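Local coordinates for protein fumarylacetoacetate hydrolase (Burkholderia xenovorans, PDB 5TI1) that probably hydrolyses fumarylacetoacetate to fumarate and acetoacetate, the final step of phenylalanine and tyrosine breakdown, in a metal-dependent reaction, at residues Thr18-Glu28 with Arg109-Asp120; Pro33-Asn41 with Trp422-Gly433. All coordinates share one frame; numbering follows the deposited sequence.

Overall arrangement
From the N terminus the chain leaves helix 13-17 and runs through a long loop before strand 44-49, and both contacts use this loop. Its first part, 18-28, meets the end of helix 102-116 in contact 1, closing a loop of 80 residues that contains strands 44-49, 56-61 and 64-67 of the small antiparallel sheet. Its later part, 33-41, meets the hairpin 422-433 in contact 2, closing a far longer loop of 380 residues. The segments alternate, so the contacts cross; the centres of contact 1 and contact 2 are about 13 Å apart. R109 of contact 1 also holds the carbonyls of Q40 and N41 by probable hydrogen bonds, and contact 2 carries that loop on to the C-terminal sheet; P21 packs on Y428 between the two.

Contact 1: residues Thr18-Glu28 with Arg109-Asp120; sequences TLDPSRKSWVE and RVQLSRLLSRDD
The C-terminal turns of helix 102-116, within the N-terminal region of the fumarylacetoacetase family, are lined by the irregular loop 18-28, from T18 on R109 to W26 on L115 and L116. At the first end, R109 NE donates to T18 OG1 at 2.9 Å, nearly straight (162°) and in the guanidinium plane; the same hydroxyl is bonded to L15 O. Two further ends of this guanidinium are spoken for by Q40 O and N41 O, which fixes its rotation. T18 CG2 lies 3.7 Å from S113 CB, and a water bridges T18 O and S113 OG. R23 comes next: its chain, extended at first, bends at chi3 (-54°) and brings NH1 to S117 OG at 3.1 Å, somewhat tilted from the guanidinium plane, while NE turns to A17 O. Beyond it the loop supplies donors to carbonyls at the helix end. L116 O takes two, S25 OG at 2.7 Å and W26 N at 3.3 Å; S25 OG in turn accepts from V27 N in an ST turn. K24 O accepts from R118 N (3.0 Å); with the W26 N bond it makes a single beta bridge of S25 with S117. The R118 guanidinium lays one face on K24 CB and makes a long salt bridge to E28. L116 CD2 packs on W26 CZ2 at 4.0 Å and also touches V27 CG2. The indole is held edge-on: W26 NE1 gives its N-H to L115 O at 2.7 Å, in the ring plane and on a carbonyl lone pair.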
loop_
_atom_site.group_PDB
_atom_site.type_symbol
_atom_site.label_atom_id
_atom_site.label_comp_id
_atom_site.label_asym_id
_atom_site.label_seq_id
_atom_site.Cartn_x
_atom_site.Cartn_y
_atom_site.Cartn_z
ATOM N N THR B 18 16.590 29.291 13.704
ATOM C CA THR B 18 15.917 28.205 14.413
ATOM C C THR B 18 16.839 27.020 14.679
ATOM O O THR B 18 16.492 26.149 15.482
ATOM C CB THR B 18 14.701 27.721 13.615
ATOM O OG1 THR B 18 15.139 27.013 12.446
ATOM C CG2 THR B 18 13.804 28.887 13.212
ATOM N N LEU B 19 17.983 26.952 14.005
ATOM C CA LEU B 19 18.937 25.863 14.162
ATOM C C LEU B 19 20.048 26.195 15.145
ATOM O O LEU B 19 20.877 25.330 15.441
ATOM C CB LEU B 19 19.545 25.506 12.803
ATOM C CG LEU B 19 18.538 25.149 11.711
ATOM C CD1 LEU B 19 19.238 24.906 10.397
ATOM C CD2 LEU B 19 17.740 23.915 12.155
ATOM N N ASP B 20 20.082 27.418 15.640
ATOM C CA ASP B 20 21.151 27.929 16.489
ATOM C C ASP B 20 21.195 27.193 17.827
ATOM O O ASP B 20 20.278 27.363 18.641
ATOM C CB ASP B 20 20.940 29.432 16.699
ATOM C CG ASP B 20 21.983 30.058 17.616
ATOM O OD1 ASP B 20 22.957 29.379 18.009
ATOM O OD2 ASP B 20 21.823 31.251 17.947
ATOM N N PRO B 21 22.235 26.400 18.103
ATOM C CA PRO B 21 22.340 25.709 19.394
ATOM C C PRO B 21 22.240 26.601 20.625
ATOM O O PRO B 21 21.899 26.112 21.705
ATOM C CB PRO B 21 23.724 25.055 19.312
ATOM C CG PRO B 21 23.919 24.806 17.870
ATOM C CD PRO B 21 23.315 25.999 17.184
ATOM N N SER B 22 22.537 27.894 20.497
ATOM C CA SER B 22 22.513 28.766 21.667
ATOM C C SER B 22 21.098 29.157 22.079
ATOM O O SER B 22 20.893 29.585 23.221
ATOM C CB SER B 22 23.353 30.027 21.413
ATOM O OG SER B 22 22.736 30.890 20.474
ATOM N N ARG B 23 20.118 29.009 21.191
ATOM C CA ARG B 23 18.756 29.400 21.523
ATOM C C ARG B 23 18.172 28.470 22.583
ATOM O O ARG B 23 18.477 27.277 22.632
ATOM C CB ARG B 23 17.885 29.389 20.269
ATOM C CG ARG B 23 16.479 29.909 20.485
ATOM C CD ARG B 23 15.721 29.932 19.175
ATOM N NE ARG B 23 16.450 30.684 18.158
ATOM C CZ ARG B 23 16.289 31.983 17.929
ATOM N NH1 ARG B 23 15.421 32.680 18.648
ATOM N NH2 ARG B 23 16.996 32.583 16.978
ATOM N N LYS B 24 17.340 29.040 23.453
ATOM C CA LYS B 24 16.667 28.298 24.505
ATOM C C LYS B 24 15.232 28.796 24.608
ATOM O O LYS B 24 14.883 29.862 24.093
ATOM C CB LYS B 24 17.389 28.442 25.861
ATOM C CG LYS B 24 18.836 27.978 25.853
ATOM C CD LYS B 24 18.955 26.480 25.618
ATOM C CE LYS B 24 20.374 26.101 25.211
ATOM N NZ LYS B 24 20.519 24.659 24.854
ATOM N N SER B 25 14.406 28.020 25.304
ATOM C CA SER B 25 12.985 28.292 25.434
ATOM C C SER B 25 12.634 28.716 26.853
ATOM O O SER B 25 13.325 28.380 27.819
ATOM C CB SER B 25 12.156 27.055 25.055
ATOM O OG SER B 25 10.765 27.305 25.199
ATOM N N TRP B 26 11.533 29.458 26.970
ATOM C CA TRP B 26 10.933 29.682 28.277
ATOM C C TRP B 26 10.128 28.480 28.764
ATOM O O TRP B 26 9.633 28.508 29.896
ATOM C CB TRP B 26 10.050 30.933 28.262
ATOM C CG TRP B 26 9.105 30.995 27.119
ATOM C CD1 TRP B 26 9.293 31.651 25.939
ATOM C CD2 TRP B 26 7.813 30.388 27.040
ATOM N NE1 TRP B 26 8.197 31.488 25.127
ATOM C CE2 TRP B 26 7.277 30.708 25.776
ATOM C CE3 TRP B 26 7.062 29.593 27.908
ATOM C CZ2 TRP B 26 6.023 30.271 25.367
ATOM C CZ3 TRP B 26 5.818 29.156 27.495
ATOM C CH2 TRP B 26 5.310 29.495 26.236
ATOM N N VAL B 27 9.969 27.444 27.942
ATOM C CA VAL B 27 9.526 26.133 28.425
ATOM C C VAL B 27 10.772 25.459 28.992
ATOM O O VAL B 27 11.622 24.986 28.239
ATOM C CB VAL B 27 8.880 25.295 27.317
ATOM C CG1 VAL B 27 8.370 23.963 27.867
ATOM C CG2 VAL B 27 7.755 26.073 26.636
ATOM N N GLU B 28 10.910 25.442 30.320
ATOM C CA GLU B 28 12.199 25.068 30.900
ATOM C C GLU B 28 12.569 23.625 30.580
ATOM O O GLU B 28 13.737 23.329 30.298
ATOM C CB GLU B 28 12.206 25.294 32.415
ATOM C CG GLU B 28 13.599 25.137 33.027
ATOM C CD GLU B 28 14.643 26.052 32.375
ATOM O OE1 GLU B 28 14.340 27.244 32.137
ATOM O OE2 GLU B 28 15.767 25.573 32.096
ATOM N N ARG B 109 7.598 26.916 11.383
ATOM C CA ARG B 109 8.726 26.633 12.262
ATOM C C ARG B 109 9.375 27.916 12.777
ATOM O O ARG B 109 9.764 27.999 13.948
ATOM C CB ARG B 109 9.751 25.774 11.531
ATOM C CG ARG B 109 11.006 25.606 12.334
ATOM C CD ARG B 109 12.053 24.825 11.607
ATOM N NE ARG B 109 13.263 24.806 12.406
ATOM C CZ ARG B 109 13.496 23.908 13.351
ATOM N NH1 ARG B 109 12.595 22.959 13.580
ATOM N NH2 ARG B 109 14.618 23.957 14.061
ATOM N N VAL B 110 9.488 28.932 11.921
ATOM C CA VAL B 110 10.097 30.187 12.344
ATOM C C VAL B 110 9.196 30.914 13.337
ATOM O O VAL B 110 9.671 31.440 14.351
ATOM C CB VAL B 110 10.426 31.066 11.117
ATOM C CG1 VAL B 110 10.927 32.426 11.567
ATOM C CG2 VAL B 110 11.472 30.391 10.253
ATOM N N GLN B 111 7.890 30.969 13.061
ATOM C CA GLN B 111 6.965 31.610 13.991
ATOM C C GLN B 111 7.010 30.934 15.359
ATOM O O GLN B 111 7.113 31.601 16.398
ATOM C CB GLN B 111 5.546 31.578 13.422
ATOM C CG GLN B 111 5.353 32.396 12.146
ATOM C CD GLN B 111 3.966 32.218 11.550
ATOM O OE1 GLN B 111 2.989 32.784 12.041
ATOM N NE2 GLN B 111 3.870 31.417 10.499
ATOM N N LEU B 112 6.957 29.601 15.369
ATOM C CA LEU B 112 6.962 28.858 16.627
ATOM C C LEU B 112 8.265 29.065 17.387
ATOM O O LEU B 112 8.258 29.307 18.601
ATOM C CB LEU B 112 6.730 27.373 16.353
ATOM C CG LEU B 112 5.270 26.927 16.319
ATOM C CD1 LEU B 112 5.170 25.464 15.920
ATOM C CD2 LEU B 112 4.621 27.155 17.678
ATOM N N SER B 113 9.397 28.964 16.686
ATOM C CA SER B 113 10.692 29.164 17.328
ATOM C C SER B 113 10.766 30.531 17.992
ATOM O O SER B 113 11.220 30.648 19.135
ATOM C CB SER B 113 11.815 29.007 16.303
ATOM O OG SER B 113 13.081 29.016 16.934
ATOM N N ARG B 114 10.307 31.572 17.291
ATOM C CA ARG B 114 10.244 32.902 17.887
ATOM C C ARG B 114 9.398 32.892 19.158
ATOM O O ARG B 114 9.849 33.336 20.221
ATOM C CB ARG B 114 9.692 33.904 16.866
ATOM N N LEU B 115 8.179 32.349 19.075
ATOM C CA LEU B 115 7.252 32.407 20.202
ATOM C C LEU B 115 7.736 31.591 21.391
ATOM O O LEU B 115 7.430 31.933 22.538
ATOM C CB LEU B 115 5.870 31.924 19.774
ATOM C CG LEU B 115 5.050 32.867 18.901
ATOM C CD1 LEU B 115 3.943 32.111 18.199
ATOM C CD2 LEU B 115 4.472 34.001 19.732
ATOM N N LEU B 116 8.473 30.514 21.151
ATOM C CA LEU B 116 8.966 29.698 22.249
ATOM C C LEU B 116 10.294 30.191 22.800
ATOM O O LEU B 116 10.752 29.668 23.819
ATOM C CB LEU B 116 9.113 28.244 21.801
ATOM C CG LEU B 116 7.807 27.525 21.467
ATOM C CD1 LEU B 116 8.112 26.174 20.852
ATOM C CD2 LEU B 116 6.958 27.374 22.734
ATOM N N SER B 117 10.904 31.186 22.162
ATOM C CA SER B 117 12.209 31.677 22.582
ATOM C C SER B 117 12.117 32.410 23.912
ATOM O O SER B 117 11.184 33.181 24.158
ATOM C CB SER B 117 12.797 32.601 21.515
ATOM O OG SER B 117 12.910 31.903 20.292
ATOM N N ARG B 118 13.122 32.177 24.756
ATOM C CA ARG B 118 13.131 32.710 26.116
ATOM C C ARG B 118 13.065 34.231 26.147
ATOM O O ARG B 118 12.528 34.808 27.102
ATOM C CB ARG B 118 14.377 32.195 26.830
ATOM C CG ARG B 118 15.105 33.182 27.672
ATOM C CD ARG B 118 16.386 32.549 28.130
ATOM N NE ARG B 118 16.122 31.286 28.808
ATOM C CZ ARG B 118 17.071 30.472 29.252
ATOM N NH1 ARG B 118 16.743 29.338 29.861
ATOM N NH2 ARG B 118 18.349 30.797 29.086
ATOM N N ASP B 119 13.575 34.895 25.112
ATOM C CA ASP B 119 13.569 36.348 25.039
ATOM C C ASP B 119 12.293 36.914 24.426
ATOM O O ASP B 119 12.171 38.138 24.311
ATOM C CB ASP B 119 14.786 36.830 24.246
ATOM C CG ASP B 119 16.095 36.442 24.906
ATOM O OD1 ASP B 119 16.283 36.759 26.102
ATOM O OD2 ASP B 119 16.933 35.808 24.231
ATOM N N ASP B 120 11.346 36.067 24.034
ATOM C CA ASP B 120 10.082 36.510 23.463
ATOM C C ASP B 120 8.994 36.516 24.531
ATOM O O ASP B 120 8.890 35.585 25.336
ATOM C CB ASP B 120 9.677 35.603 22.300
ATOM C CG ASP B 120 8.615 36.224 21.416
ATOM O OD1 ASP B 120 7.454 36.338 21.861
ATOM O OD2 ASP B 120 8.948 36.614 20.275
HETATM O O HOH W 1 14.245 26.825 17.010
#

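Contact 2: residues Pro33-Asn41 with Trp422-Gly433; sequences PTGDFSIQN and WCQGEGYRVGFG
D36 O meets two N-H groups from different directions: G431 N at 3.0 Å, in the carbonyl plane on a lone pair, and N41 ND2 at 3.1 Å, from above that plane. N41 ND2 also donates to G431 O at 2.9 Å, so one amide nitrogen joins its own loop, at D36, to the strand. The D36 carboxylate lies against G431 and takes G433 N on OD2 at 3.1 Å, from above its plane. S38 OG points at R429 O, where a hydrogen bond is likely but the modelled separation is too short for its length to be trusted. These backbone partners of the loop belong to the beta hairpin of strands 416-424 and 429-440 in the C-terminal sheet; the loop 33-41 runs along the second strand, at R429 to G433. The straight side chain of R429 runs alongside T34; its guanidinium has T34 CB 4.0 Å above one face and W422 NE1 3.5 Å from the other. Q424 OE1 accepts from R429 NE at 2.8 Å, and a water joins R429 NH1 to T34 O and D36 OD1. Further out, Q40 CG reaches Y428 CE2 at 3.7 Å, the amide held by NE2 bonds to D20 O and R23 O, and the F37 ring meets W289 edge-to-face.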
loop_
_atom_site.group_PDB
_atom_site.type_symbol
_atom_site.label_atom_id
_atom_site.label_comp_id
_atom_site.label_asym_id
_atom_site.label_seq_id
_atom_site.Cartn_x
_atom_site.Cartn_y
_atom_site.Cartn_z
ATOM N N PRO B 33 19.412 19.260 28.651
ATOM C CA PRO B 33 20.383 18.919 27.598
ATOM C C PRO B 33 20.171 17.555 26.970
ATOM O O PRO B 33 20.583 17.347 25.823
ATOM C CB PRO B 33 21.727 19.000 28.331
ATOM C CG PRO B 33 21.479 19.973 29.433
ATOM C CD PRO B 33 20.080 19.685 29.894
ATOM N N THR B 34 19.555 16.616 27.675
ATOM C CA THR B 34 19.328 15.283 27.129
ATOM C C THR B 34 17.893 15.053 26.662
ATOM O O THR B 34 17.581 13.958 26.184
ATOM C CB THR B 34 19.701 14.231 28.167
ATOM O OG1 THR B 34 18.920 14.446 29.346
ATOM C CG2 THR B 34 21.179 14.335 28.507
ATOM N N GLY B 35 17.014 16.040 26.803
ATOM C CA GLY B 35 15.659 15.886 26.321
ATOM C C GLY B 35 15.591 15.901 24.806
ATOM O O GLY B 35 16.391 16.550 24.125
ATOM N N ASP B 36 14.609 15.174 24.272
ATOM C CA ASP B 36 14.464 15.079 22.822
ATOM C C ASP B 36 13.936 16.374 22.214
ATOM O O ASP B 36 14.271 16.701 21.068
ATOM C CB ASP B 36 13.526 13.921 22.454
ATOM C CG ASP B 36 14.201 12.560 22.555
ATOM O OD1 ASP B 36 15.429 12.469 22.333
ATOM O OD2 ASP B 36 13.501 11.574 22.859
ATOM N N PHE B 37 13.118 17.119 22.951
ATOM C CA PHE B 37 12.322 18.175 22.346
ATOM C C PHE B 37 12.855 19.565 22.682
ATOM O O PHE B 37 12.152 20.409 23.249
ATOM C CB PHE B 37 10.872 17.967 22.762
ATOM C CG PHE B 37 10.395 16.565 22.484
ATOM C CD1 PHE B 37 10.487 16.043 21.198
ATOM C CD2 PHE B 37 9.916 15.752 23.503
ATOM C CE1 PHE B 37 10.079 14.746 20.929
ATOM C CE2 PHE B 37 9.500 14.449 23.241
ATOM C CZ PHE B 37 9.579 13.949 21.953
ATOM N N SER B 38 14.111 19.793 22.317
ATOM C CA SER B 38 14.735 21.105 22.409
ATOM C C SER B 38 13.984 22.106 21.540
ATOM O O SER B 38 13.250 21.739 20.622
ATOM C CB SER B 38 16.185 21.019 21.939
ATOM O OG SER B 38 16.226 20.326 20.691
ATOM N N ILE B 39 14.206 23.397 21.807
ATOM C CA ILE B 39 13.602 24.411 20.946
ATOM C C ILE B 39 14.109 24.276 19.517
ATOM O O ILE B 39 13.481 24.785 18.583
ATOM C CB ILE B 39 13.858 25.830 21.502
ATOM C CG1 ILE B 39 12.847 26.825 20.925
ATOM C CG2 ILE B 39 15.283 26.261 21.221
ATOM C CD1 ILE B 39 13.052 28.258 21.392
ATOM N N GLN B 40 15.232 23.581 19.321
ATOM C CA GLN B 40 15.762 23.358 17.984
ATOM C C GLN B 40 15.012 22.266 17.232
ATOM O O GLN B 40 15.166 22.154 16.010
ATOM C CB GLN B 40 17.253 23.005 18.060
ATOM C CG GLN B 40 18.173 24.173 18.432
ATOM C CD GLN B 40 18.224 24.449 19.923
ATOM O OE1 GLN B 40 17.628 23.723 20.722
ATOM N NE2 GLN B 40 18.953 25.498 20.308
ATOM N N ASN B 41 14.208 21.465 17.926
ATOM C CA ASN B 41 13.535 20.340 17.294
ATOM C C ASN B 41 12.244 20.797 16.630
ATOM O O ASN B 41 12.195 20.970 15.406
ATOM C CB ASN B 41 13.265 19.235 18.319
ATOM C CG ASN B 41 12.768 17.954 17.669
ATOM O OD1 ASN B 41 12.432 17.932 16.486
ATOM N ND2 ASN B 41 12.729 16.880 18.439
ATOM N N TRP B 422 17.975 10.026 18.797
ATOM C CA TRP B 422 18.218 11.455 18.896
ATOM C C TRP B 422 19.453 11.812 18.085
ATOM O O TRP B 422 20.323 10.970 17.841
ATOM C CB TRP B 422 18.393 11.900 20.356
ATOM C CG TRP B 422 19.425 11.116 21.077
ATOM C CD1 TRP B 422 20.774 11.370 21.130
ATOM C CD2 TRP B 422 19.205 9.941 21.855
ATOM N NE1 TRP B 422 21.399 10.414 21.883
ATOM C CE2 TRP B 422 20.458 9.526 22.345
ATOM C CE3 TRP B 422 18.066 9.191 22.178
ATOM C CZ2 TRP B 422 20.605 8.397 23.149
ATOM C CZ3 TRP B 422 18.215 8.072 22.974
ATOM C CH2 TRP B 422 19.474 7.686 23.454
ATOM N N CYS B 423 19.497 13.064 17.642
ATOM C CA CYS B 423 20.724 13.663 17.147
ATOM C C CYS B 423 21.375 14.406 18.303
ATOM O O CYS B 423 20.715 15.199 18.981
ATOM C CB CYS B 423 20.441 14.615 15.987
ATOM S SG CYS B 423 19.533 13.861 14.610
ATOM N N GLN B 424 22.659 14.135 18.538
ATOM C CA GLN B 424 23.409 14.777 19.611
ATOM C C GLN B 424 24.143 16.004 19.078
ATOM O O GLN B 424 24.963 15.891 18.161
ATOM C CB GLN B 424 24.406 13.799 20.229
ATOM C CG GLN B 424 25.157 14.348 21.437
ATOM C CD GLN B 424 24.246 14.615 22.618
ATOM O OE1 GLN B 424 23.649 13.694 23.184
ATOM N NE2 GLN B 424 24.128 15.883 22.993
ATOM N N GLY B 425 23.833 17.172 19.642
ATOM C CA GLY B 425 24.582 18.384 19.406
ATOM C C GLY B 425 25.431 18.754 20.610
ATOM O O GLY B 425 25.625 17.965 21.535
ATOM N N GLU B 426 25.946 19.984 20.587
ATOM C CA GLU B 426 26.743 20.499 21.701
ATOM C C GLU B 426 25.794 21.078 22.746
ATOM O O GLU B 426 25.239 22.164 22.569
ATOM C CB GLU B 426 27.748 21.538 21.212
ATOM C CG GLU B 426 28.792 21.938 22.251
ATOM C CD GLU B 426 29.601 20.751 22.774
ATOM O OE1 GLU B 426 29.464 20.409 23.971
ATOM O OE2 GLU B 426 30.372 20.160 21.989
ATOM N N GLY B 427 25.586 20.335 23.832
ATOM C CA GLY B 427 24.708 20.764 24.901
ATOM C C GLY B 427 23.221 20.575 24.665
ATOM O O GLY B 427 22.421 21.005 25.504
ATOM N N TYR B 428 22.814 19.957 23.560
ATOM C CA TYR B 428 21.395 19.748 23.317
ATOM C C TYR B 428 21.220 18.553 22.398
ATOM O O TYR B 428 22.185 18.011 21.851
ATOM C CB TYR B 428 20.731 20.989 22.714
ATOM C CG TYR B 428 21.063 21.205 21.249
ATOM C CD1 TYR B 428 22.348 21.554 20.858
ATOM C CD2 TYR B 428 20.093 21.061 20.262
ATOM C CE1 TYR B 428 22.667 21.752 19.532
ATOM C CE2 TYR B 428 20.404 21.263 18.920
ATOM C CZ TYR B 428 21.697 21.615 18.562
ATOM O OH TYR B 428 22.038 21.821 17.237
ATOM N N ARG B 429 19.961 18.151 22.232
ATOM C CA ARG B 429 19.593 17.050 21.361
ATOM C C ARG B 429 18.414 17.449 20.485
ATOM O O ARG B 429 17.629 18.342 20.812
ATOM C CB ARG B 429 19.226 15.788 22.162
ATOM C CG ARG B 429 20.371 15.197 22.957
ATOM C CD ARG B 429 19.960 13.894 23.619
ATOM N NE ARG B 429 21.092 13.254 24.281
ATOM C CZ ARG B 429 21.006 12.114 24.958
ATOM N NH1 ARG B 429 19.840 11.496 25.057
ATOM N NH2 ARG B 429 22.080 11.588 25.528
ATOM N N VAL B 430 18.316 16.770 19.352
ATOM C CA VAL B 430 17.159 16.816 18.468
ATOM C C VAL B 430 16.718 15.366 18.356
ATOM O O VAL B 430 17.351 14.574 17.651
ATOM C CB VAL B 430 17.497 17.428 17.102
ATOM C CG1 VAL B 430 16.348 17.274 16.109
ATOM C CG2 VAL B 430 17.853 18.887 17.277
ATOM N N GLY B 431 15.671 14.994 19.101
ATOM C CA GLY B 431 15.334 13.607 19.323
ATOM C C GLY B 431 13.965 13.213 18.783
ATOM O O GLY B 431 13.168 14.051 18.349
ATOM N N PHE B 432 13.693 11.910 18.846
ATOM C CA PHE B 432 12.551 11.319 18.159
ATOM C C PHE B 432 11.491 10.754 19.100
ATOM O O PHE B 432 10.470 10.233 18.625
ATOM C CB PHE B 432 13.036 10.219 17.209
ATOM C CG PHE B 432 13.645 10.737 15.943
ATOM C CD1 PHE B 432 14.937 11.227 15.933
ATOM C CD2 PHE B 432 12.927 10.718 14.754
ATOM C CE1 PHE B 432 15.505 11.694 14.767
ATOM C CE2 PHE B 432 13.490 11.194 13.579
ATOM C CZ PHE B 432 14.773 11.677 13.586
ATOM N N GLY B 433 11.687 10.845 20.413
ATOM C CA GLY B 433 10.730 10.162 21.271
ATOM C C GLY B 433 10.937 8.656 21.205
ATOM O O GLY B 433 12.051 8.162 20.998
HETATM O O HOH W 2 17.431 12.029 24.326
HETATM O O HOH W 3 18.308 18.647 24.223
HETATM O O HOH W 4 14.297 9.302 22.206
#